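Local coordinates for protein GH127 beta-L-arabinofuranoside (Geobacillus stearothermophilus, PDB 4QK0) that probably hydrolyses beta-L-arabinofuranosides, releasing L-arabinose as a glycoside hydrolase of family GH127, at residues V455-E460 and L471-E476; G479-G484 and R518-G523; N15-D20 and G443-T448. One frame throughout, in Å; residues are numbered along the deposited sequence.

In the fold
Contacts 3 and 1 lie side by side in one antiparallel sheet, their centres about 10 Å apart. Strand 15-18 forms one of its outer edges within the chain, followed in order by strands 444-450, 453-461 and 468-475. Contact 2 belongs to a second sheet, through strands 479-486 and 519-520; its centre is about 10 Å from that of contact 1 and about 18 Å from that of contact 3. F481, L483 and W520 pack on V455, I457, V473 and P475, so two sheets face each other across an apolar layer. Along the chain the order is 3, 1, 2. By pairing 15-20 with 443-448, across 422 intervening residues, contact 3 ties the catalytic domain to the middle domain.

Contact 1 of 3, residues V455-E460 and L471-E476; sequences VKIMQE and LTVSPE
I457 and V473 meet at the middle, CG1 to CG1 at 4.2 Å. I457 CG1 is anti to the carbonyl carbon (chi1 -72°) and CG2 leads the other way, to CD2 of L471 at 4.3 Å. V455 and P475 stand side by side at one end, CG2 of the valine 4.1 Å from CB of the proline. V455, I457 and V473 are beta-branched, which suits extended strands, L471 adds apolar bulk, and P475 needs no N-H in its non-hydrogen-bonded pair with V455; F481, L483 and L485 cover this face. Q459 also points here, but its amide is satisfied by Y429, L440 and V442. The two strands form an antiparallel beta hairpin, and its hydrogen-bonded pairs put their side chains on the opposite face. K456 and S474 exchange two bonds: K456 N to S474 O at 3.0 Å, and S474 N to K456 O at 2.8 Å, nearly along the C=O axis. M458, present as selenomethionine, pairs likewise with T472, its N giving a bond in the carbonyl plane to T472 O. M458 CB rests 4.1 Å from T472 CB. At the polar edge a water lies 2.6 Å from T472 OG1 and donates to E460 OE1 at 3.1 Å.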
loop_
_atom_site.group_PDB
_atom_site.type_symbol
_atom_site.label_atom_id
_atom_site.label_comp_id
_atom_site.label_asym_id
_atom_site.label_seq_id
_atom_site.Cartn_x
_atom_site.Cartn_y
_atom_site.Cartn_z
ATOM N N VAL A 455 17.999 12.564 -50.191
ATOM C CA VAL A 455 17.268 13.705 -49.613
ATOM C C VAL A 455 17.773 14.043 -48.226
ATOM O O VAL A 455 17.903 13.167 -47.372
ATOM C CB VAL A 455 15.755 13.438 -49.494
ATOM C CG1 VAL A 455 15.030 14.675 -48.990
ATOM C CG2 VAL A 455 15.194 13.013 -50.828
ATOM N N LYS A 456 18.034 15.320 -48.022
ATOM C CA LYS A 456 18.508 15.824 -46.777
ATOM C C LYS A 456 17.360 16.604 -46.104
ATOM O O LYS A 456 16.743 17.501 -46.690
ATOM C CB LYS A 456 19.722 16.706 -47.019
ATOM C CG LYS A 456 20.687 16.759 -45.862
ATOM C CD LYS A 456 20.367 17.926 -44.951
ATOM C CE LYS A 456 21.293 17.992 -43.736
ATOM N NZ LYS A 456 22.475 18.884 -43.933
ATOM N N ILE A 457 17.096 16.259 -44.850
ATOM C CA ILE A 457 16.079 16.955 -44.050
ATOM C C ILE A 457 16.646 17.460 -42.733
ATOM O O ILE A 457 17.355 16.743 -42.053
ATOM C CB ILE A 457 14.879 16.052 -43.855
ATOM C CG1 ILE A 457 14.167 15.979 -45.186
ATOM C CG2 ILE A 457 13.933 16.635 -42.802
ATOM C CD1 ILE A 457 13.178 14.881 -45.300
HETATM N N MSE A 458 16.398 18.724 -42.439
HETATM C CA MSE A 458 16.911 19.390 -41.251
HETATM C C MSE A 458 15.716 19.817 -40.434
HETATM O O MSE A 458 14.759 20.375 -40.992
HETATM C CB MSE A 458 17.628 20.648 -41.703
HETATM C CG MSE A 458 19.025 20.849 -41.152
HETATM SE SE MSE A 458 20.017 22.120 -42.231
HETATM C CE MSE A 458 19.695 21.395 -44.044
ATOM N N GLN A 459 15.759 19.560 -39.119
ATOM C CA GLN A 459 14.777 20.118 -38.147
ATOM C C GLN A 459 15.451 21.123 -37.252
ATOM O O GLN A 459 16.430 20.768 -36.601
ATOM C CB GLN A 459 14.301 19.057 -37.185
ATOM C CG GLN A 459 13.069 18.332 -37.547
ATOM C CD GLN A 459 12.488 17.563 -36.387
ATOM O OE1 GLN A 459 11.904 18.144 -35.470
ATOM N NE2 GLN A 459 12.640 16.271 -36.423
ATOM N N GLU A 460 14.906 22.326 -37.150
ATOM C CA GLU A 460 15.368 23.311 -36.160
ATOM C C GLU A 460 14.186 23.640 -35.260
ATOM O O GLU A 460 13.118 23.985 -35.744
ATOM C CB GLU A 460 15.874 24.599 -36.819
ATOM C CG GLU A 460 17.011 24.354 -37.818
ATOM C CD GLU A 460 17.486 25.629 -38.535
ATOM O OE1 GLU A 460 16.751 26.189 -39.389
ATOM O OE2 GLU A 460 18.614 26.062 -38.240
ATOM N N LEU A 471 11.406 22.812 -40.700
ATOM C CA LEU A 471 11.956 21.701 -41.491
ATOM C C LEU A 471 12.404 22.206 -42.853
ATOM O O LEU A 471 11.619 22.781 -43.596
ATOM C CB LEU A 471 10.899 20.644 -41.774
ATOM C CG LEU A 471 10.360 19.865 -40.616
ATOM C CD1 LEU A 471 9.149 19.075 -41.054
ATOM C CD2 LEU A 471 11.401 18.898 -40.136
ATOM N N THR A 472 13.657 21.983 -43.153
ATOM C CA THR A 472 14.211 22.298 -44.445
ATOM C C THR A 472 14.398 21.001 -45.192
ATOM O O THR A 472 14.983 20.050 -44.685
ATOM C CB THR A 472 15.543 23.039 -44.333
ATOM O OG1 THR A 472 15.348 24.183 -43.507
ATOM C CG2 THR A 472 15.978 23.531 -45.704
ATOM N N VAL A 473 13.799 20.948 -46.370
ATOM C CA VAL A 473 13.790 19.751 -47.166
ATOM C C VAL A 473 14.624 20.014 -48.399
ATOM O O VAL A 473 14.236 20.830 -49.241
ATOM C CB VAL A 473 12.342 19.359 -47.570
ATOM C CG1 VAL A 473 12.344 18.075 -48.396
ATOM C CG2 VAL A 473 11.475 19.171 -46.323
ATOM N N SER A 474 15.708 19.265 -48.560
ATOM C CA SER A 474 16.581 19.425 -49.720
ATOM C C SER A 474 16.873 18.152 -50.473
ATOM O O SER A 474 17.772 17.431 -50.130
ATOM C CB SER A 474 17.875 20.009 -49.241
ATOM O OG SER A 474 17.534 21.187 -48.573
ATOM N N PRO A 475 16.091 17.853 -51.514
ATOM C CA PRO A 475 16.410 16.699 -52.342
ATOM C C PRO A 475 17.578 17.027 -53.281
ATOM O O PRO A 475 17.785 18.185 -53.635
ATOM C CB PRO A 475 15.115 16.423 -53.098
ATOM C CG PRO A 475 14.290 17.630 -52.985
ATOM C CD PRO A 475 14.894 18.565 -51.978
ATOM N N GLU A 476 18.372 16.020 -53.626
ATOM C CA GLU A 476 19.515 16.211 -54.527
ATOM C C GLU A 476 19.028 16.829 -55.859
ATOM O O GLU A 476 19.540 17.837 -56.300
ATOM C CB GLU A 476 20.221 14.901 -54.785
ATOM C CG GLU A 476 21.714 15.073 -54.996
ATOM C CD GLU A 476 22.367 13.876 -55.698
ATOM O OE1 GLU A 476 21.872 12.720 -55.541
ATOM O OE2 GLU A 476 23.386 14.103 -56.407
HETATM O O HOH W 1 15.432 23.780 -40.903
#

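Contact 2 of 3, residues G479-G484 and R518-G523; sequences GEFTLG and RVWQQG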
loop_
_atom_site.group_PDB
_atom_site.type_symbol
_atom_site.label_atom_id
_atom_site.label_comp_id
_atom_site.label_asym_id
_atom_site.label_seq_id
_atom_site.Cartn_x
_atom_site.Cartn_y
_atom_site.Cartn_z
ATOM N N GLY A 479 11.766 16.418 -56.804
ATOM C CA GLY A 479 10.969 15.179 -56.885
ATOM C C GLY A 479 9.773 15.064 -55.916
ATOM O O GLY A 479 9.738 15.705 -54.874
ATOM N N GLU A 480 8.782 14.279 -56.333
ATOM C CA GLU A 480 7.551 14.108 -55.645
ATOM C C GLU A 480 7.732 12.999 -54.609
ATOM O O GLU A 480 8.174 11.913 -54.931
ATOM C CB GLU A 480 6.448 13.743 -56.623
ATOM C CG GLU A 480 5.050 13.680 -56.041
ATOM C CD GLU A 480 4.032 13.100 -57.015
ATOM O OE1 GLU A 480 4.414 12.711 -58.152
ATOM O OE2 GLU A 480 2.842 13.024 -56.628
ATOM N N PHE A 481 7.440 13.317 -53.362
ATOM C CA PHE A 481 7.314 12.307 -52.338
ATOM C C PHE A 481 6.507 12.865 -51.153
ATOM O O PHE A 481 6.183 14.079 -51.083
ATOM C CB PHE A 481 8.691 11.787 -51.893
ATOM C CG PHE A 481 9.630 12.864 -51.417
ATOM C CD1 PHE A 481 9.622 13.312 -50.123
ATOM C CD2 PHE A 481 10.517 13.457 -52.309
ATOM C CE1 PHE A 481 10.465 14.347 -49.721
ATOM C CE2 PHE A 481 11.373 14.496 -51.921
ATOM C CZ PHE A 481 11.339 14.938 -50.619
ATOM N N THR A 482 6.183 11.958 -50.237
ATOM C CA THR A 482 5.333 12.263 -49.094
ATOM C C THR A 482 6.139 12.402 -47.813
ATOM O O THR A 482 7.038 11.609 -47.520
ATOM C CB THR A 482 4.284 11.208 -48.929
ATOM O OG1 THR A 482 3.558 11.124 -50.145
ATOM C CG2 THR A 482 3.367 11.570 -47.794
ATOM N N LEU A 483 5.898 13.501 -47.136
ATOM C CA LEU A 483 6.424 13.751 -45.797
ATOM C C LEU A 483 5.284 13.557 -44.826
ATOM O O LEU A 483 4.228 14.204 -44.979
ATOM C CB LEU A 483 6.868 15.191 -45.679
ATOM C CG LEU A 483 8.151 15.397 -44.956
ATOM C CD1 LEU A 483 9.253 14.808 -45.849
ATOM C CD2 LEU A 483 8.355 16.877 -44.692
ATOM N N GLY A 484 5.456 12.626 -43.887
ATOM C CA GLY A 484 4.402 12.354 -42.870
ATOM C C GLY A 484 4.765 13.000 -41.541
ATOM O O GLY A 484 5.771 12.660 -40.973
ATOM N N ARG A 518 3.920 16.313 -52.549
ATOM C CA ARG A 518 4.139 17.396 -53.490
ATOM C C ARG A 518 5.530 17.185 -54.103
ATOM O O ARG A 518 6.295 16.275 -53.688
ATOM C CB ARG A 518 4.112 18.764 -52.781
ATOM C CG ARG A 518 5.232 18.986 -51.749
ATOM C CD ARG A 518 5.013 20.239 -50.919
ATOM N NE ARG A 518 5.160 21.454 -51.735
ATOM C CZ ARG A 518 6.321 22.029 -52.052
ATOM N NH1 ARG A 518 7.469 21.513 -51.644
ATOM N NH2 ARG A 518 6.336 23.130 -52.776
ATOM N N VAL A 519 5.846 18.009 -55.096
ATOM C CA VAL A 519 7.178 18.042 -55.649
ATOM C C VAL A 519 8.023 18.926 -54.750
ATOM O O VAL A 519 7.729 20.098 -54.627
ATOM C CB VAL A 519 7.206 18.656 -57.089
ATOM C CG1 VAL A 519 8.638 18.838 -57.556
ATOM C CG2 VAL A 519 6.411 17.817 -58.065
ATOM N N TRP A 520 9.085 18.366 -54.196
ATOM C CA TRP A 520 9.981 19.088 -53.314
ATOM C C TRP A 520 11.199 19.577 -54.092
ATOM O O TRP A 520 11.753 18.842 -54.880
ATOM C CB TRP A 520 10.468 18.167 -52.186
ATOM C CG TRP A 520 9.338 17.665 -51.324
ATOM C CD1 TRP A 520 8.638 16.535 -51.491
ATOM C CD2 TRP A 520 8.739 18.338 -50.197
ATOM N NE1 TRP A 520 7.628 16.438 -50.554
ATOM C CE2 TRP A 520 7.679 17.533 -49.743
ATOM C CE3 TRP A 520 9.017 19.528 -49.526
ATOM C CZ2 TRP A 520 6.909 17.862 -48.636
ATOM C CZ3 TRP A 520 8.237 19.859 -48.438
ATOM C CH2 TRP A 520 7.189 19.027 -48.014
ATOM N N GLN A 521 11.591 20.819 -53.850
ATOM C CA GLN A 521 12.738 21.483 -54.474
ATOM C C GLN A 521 13.712 21.811 -53.364
ATOM O O GLN A 521 13.321 22.054 -52.208
ATOM C CB GLN A 521 12.329 22.850 -55.072
ATOM C CG GLN A 521 11.235 22.891 -56.158
ATOM C CD GLN A 521 11.715 22.640 -57.589
ATOM O OE1 GLN A 521 10.927 22.259 -58.467
ATOM N NE2 GLN A 521 13.004 22.842 -57.842
ATOM N N GLN A 522 14.975 21.888 -53.729
ATOM C CA GLN A 522 16.060 22.360 -52.864
ATOM C C GLN A 522 15.697 23.597 -52.028
ATOM O O GLN A 522 15.288 24.607 -52.564
ATOM C CB GLN A 522 17.254 22.700 -53.764
ATOM C CG GLN A 522 18.524 23.145 -53.059
ATOM C CD GLN A 522 19.234 21.981 -52.417
ATOM O OE1 GLN A 522 19.528 21.994 -51.224
ATOM N NE2 GLN A 522 19.539 20.963 -53.223
ATOM N N GLY A 523 15.870 23.520 -50.710
ATOM C CA GLY A 523 15.603 24.673 -49.847
ATOM C C GLY A 523 14.133 24.896 -49.515
ATOM O O GLY A 523 13.779 25.905 -48.938
#
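The indole of W520 has F481 on one face and R518 CG on the other, the latter 3.5 Å above the plane toward the rim. CD1 of W520 sits over the centre of the F481 ring in an offset stack, the five-membered ring and the phenyl having centroids 4.0 Å apart and planes at 25°. The crowded first torsion of F481, between N and the carbonyl carbon (chi1 56°), brings its ring against one face of the indole. At the indole edge NE1 donates to F481 O at 2.8 Å, the oxygen in the ring plane, so one residue both stacks on the tryptophan and fixes its rotation. L483 CB reaches CZ2 of W520 at 4.0 Å. Strands 479-486 and 519-520 form a short antiparallel pair in a sheet packed on that of strands 453-461 and 468-475: W520 N donates to G479 O at 2.8 Å, almost straight (175°), G479 N to W520 O, and F481 N to R518 O. An alanine at W520 would remove the stacking surface and the N-H donor, and would probably loosen packing on V473 and P475. The chain turns a corner at R518, whose guanidinium is salt-bridged to D524; exposed E480 pairs with R517.

Contact 3 of 3, residues N15-D20 and G443-T448; sequences NVNLKD and GSDIQT
The axes of strands 15-18 and 444-448 approach to 4.7 Å, with N-to-C directions at 168°, so the two run antiparallel and make the edge pair of a beta sheet that brings the N-terminal segment of the catalytic domain onto the middle domain. N17 and D445 exchange two backbone bonds, N17 N to D445 O being 2.8 Å. Q447 N gives N15 O a bond nearly along the C=O axis, while the return bond from N15 N is weak. Past the strand, K19 N adds one more to G443 O at 2.9 Å, from above the carbonyl plane.

On one face V16 CG2 touches I446 CD1 at 4.0 Å, and L18 packs on W23 and I27 of helix 22-42. D20, just before that helix, caps the backbone N atoms of W23 and K24 with its carboxylate, a usual task for aspartate. S444 turns its hydroxyl to Y429 and V442.

The other face is polar. D445 takes the crowded first torsion (chi1 55°), which swings its carboxylate over strand 15-18. N17 ND2 donates to D445 OD1 at 3.2 Å, on the syn lone pair of that oxygen, with the amide and carboxylate planes almost perpendicular (88°). K19 lies across the other oxygen with its methylenes, CE of K19 being 3.1 Å from D445 OD2. K19 NZ stands 4.5 Å from D445 OD2, beyond salt-bridge range, though its charge would probably still stabilise the carboxylate; it also makes a weak hydrogen bond to Q459 O. A CB on G443 would clash with K19 O, so glycine fits beside that carbonyl oxygen.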
loop_
_atom_site.group_PDB
_atom_site.type_symbol
_atom_site.label_atom_id
_atom_site.label_comp_id
_atom_site.label_asym_id
_atom_site.label_seq_id
_atom_site.Cartn_x
_atom_site.Cartn_y
_atom_site.Cartn_z
ATOM N N ASN A 15 21.362 7.975 -42.185
ATOM C CA ASN A 15 22.130 8.487 -41.081
ATOM C C ASN A 15 21.451 9.716 -40.470
ATOM O O ASN A 15 21.059 10.641 -41.208
ATOM C CB ASN A 15 23.546 8.845 -41.497
ATOM C CG ASN A 15 24.460 8.988 -40.296
ATOM O OD1 ASN A 15 24.628 8.035 -39.527
ATOM N ND2 ASN A 15 25.017 10.181 -40.099
ATOM N N VAL A 16 21.327 9.714 -39.134
ATOM C CA VAL A 16 20.677 10.797 -38.376
ATOM C C VAL A 16 21.672 11.451 -37.459
ATOM O O VAL A 16 22.293 10.764 -36.707
ATOM C CB VAL A 16 19.528 10.247 -37.513
ATOM C CG1 VAL A 16 18.878 11.333 -36.698
ATOM C CG2 VAL A 16 18.487 9.555 -38.378
ATOM N N ASN A 17 21.821 12.775 -37.527
ATOM C CA ASN A 17 22.641 13.523 -36.581
ATOM C C ASN A 17 21.779 14.364 -35.707
ATOM O O ASN A 17 20.939 15.162 -36.176
ATOM C CB ASN A 17 23.636 14.462 -37.271
ATOM C CG ASN A 17 24.539 13.726 -38.223
ATOM O OD1 ASN A 17 25.103 12.686 -37.891
ATOM N ND2 ASN A 17 24.640 14.227 -39.431
ATOM N N LEU A 18 22.019 14.234 -34.422
ATOM C CA LEU A 18 21.365 15.117 -33.473
ATOM C C LEU A 18 21.971 16.503 -33.507
ATOM O O LEU A 18 23.162 16.622 -33.507
ATOM C CB LEU A 18 21.588 14.603 -32.096
ATOM C CG LEU A 18 20.473 13.855 -31.436
ATOM C CD1 LEU A 18 20.993 13.659 -30.038
ATOM C CD2 LEU A 18 19.182 14.641 -31.365
ATOM N N LYS A 19 21.158 17.543 -33.512
ATOM C CA LYS A 19 21.672 18.894 -33.456
ATOM C C LYS A 19 20.810 19.688 -32.482
ATOM O O LYS A 19 20.275 20.716 -32.819
ATOM C CB LYS A 19 21.572 19.594 -34.841
ATOM C CG LYS A 19 22.406 19.139 -36.034
ATOM C CD LYS A 19 22.240 20.145 -37.261
ATOM C CE LYS A 19 20.825 20.414 -37.910
ATOM N NZ LYS A 19 19.788 21.160 -37.110
ATOM N N ASP A 20 20.592 19.196 -31.280
ATOM C CA ASP A 20 19.665 19.907 -30.405
ATOM C C ASP A 20 20.384 20.271 -29.117
ATOM O O ASP A 20 21.589 20.186 -29.055
ATOM C CB ASP A 20 18.393 19.078 -30.174
ATOM C CG ASP A 20 18.543 18.096 -29.065
ATOM O OD1 ASP A 20 19.711 17.664 -28.816
ATOM O OD2 ASP A 20 17.494 17.782 -28.432
ATOM N N GLY A 443 15.697 18.838 -32.730
ATOM C CA GLY A 443 16.716 19.462 -33.558
ATOM C C GLY A 443 17.658 18.388 -34.084
ATOM O O GLY A 443 18.279 17.682 -33.315
ATOM N N SER A 444 17.701 18.222 -35.402
ATOM C CA SER A 444 18.419 17.108 -36.023
ATOM C C SER A 444 18.432 17.202 -37.543
ATOM O O SER A 444 17.721 18.012 -38.139
ATOM C CB SER A 444 17.732 15.811 -35.683
ATOM O OG SER A 444 16.380 15.840 -36.132
ATOM N N ASP A 445 19.249 16.360 -38.157
ATOM C CA ASP A 445 19.130 16.139 -39.577
ATOM C C ASP A 445 19.309 14.701 -39.982
ATOM O O ASP A 445 19.857 13.857 -39.251
ATOM C CB ASP A 445 19.991 17.089 -40.394
ATOM C CG ASP A 445 21.420 17.061 -39.994
ATOM O OD1 ASP A 445 22.005 15.970 -40.084
ATOM O OD2 ASP A 445 21.937 18.117 -39.600
ATOM N N ILE A 446 18.715 14.409 -41.129
ATOM C CA ILE A 446 18.714 13.067 -41.660
ATOM C C ILE A 446 19.017 13.116 -43.137
ATOM O O ILE A 446 18.560 13.994 -43.864
ATOM C CB ILE A 446 17.404 12.326 -41.409
ATOM C CG1 ILE A 446 17.461 10.951 -42.057
ATOM C CG2 ILE A 446 16.208 13.132 -41.906
ATOM C CD1 ILE A 446 16.317 10.052 -41.684
ATOM N N GLN A 447 19.844 12.169 -43.534
ATOM C CA GLN A 447 20.256 11.973 -44.908
ATOM C C GLN A 447 19.667 10.629 -45.296
ATOM O O GLN A 447 20.037 9.620 -44.741
ATOM C CB GLN A 447 21.794 11.926 -44.968
ATOM C CG GLN A 447 22.350 11.500 -46.317
ATOM C CD GLN A 447 21.991 12.495 -47.393
ATOM O OE1 GLN A 447 21.266 12.161 -48.333
ATOM N NE2 GLN A 447 22.456 13.745 -47.235
ATOM N N THR A 448 18.750 10.597 -46.234
ATOM C CA THR A 448 18.017 9.364 -46.494
ATOM C C THR A 448 17.792 9.229 -47.995
ATOM O O THR A 448 18.204 10.083 -48.765
ATOM C CB THR A 448 16.702 9.373 -45.676
ATOM O OG1 THR A 448 15.962 8.147 -45.834
ATOM C CG2 THR A 448 15.824 10.532 -46.048
#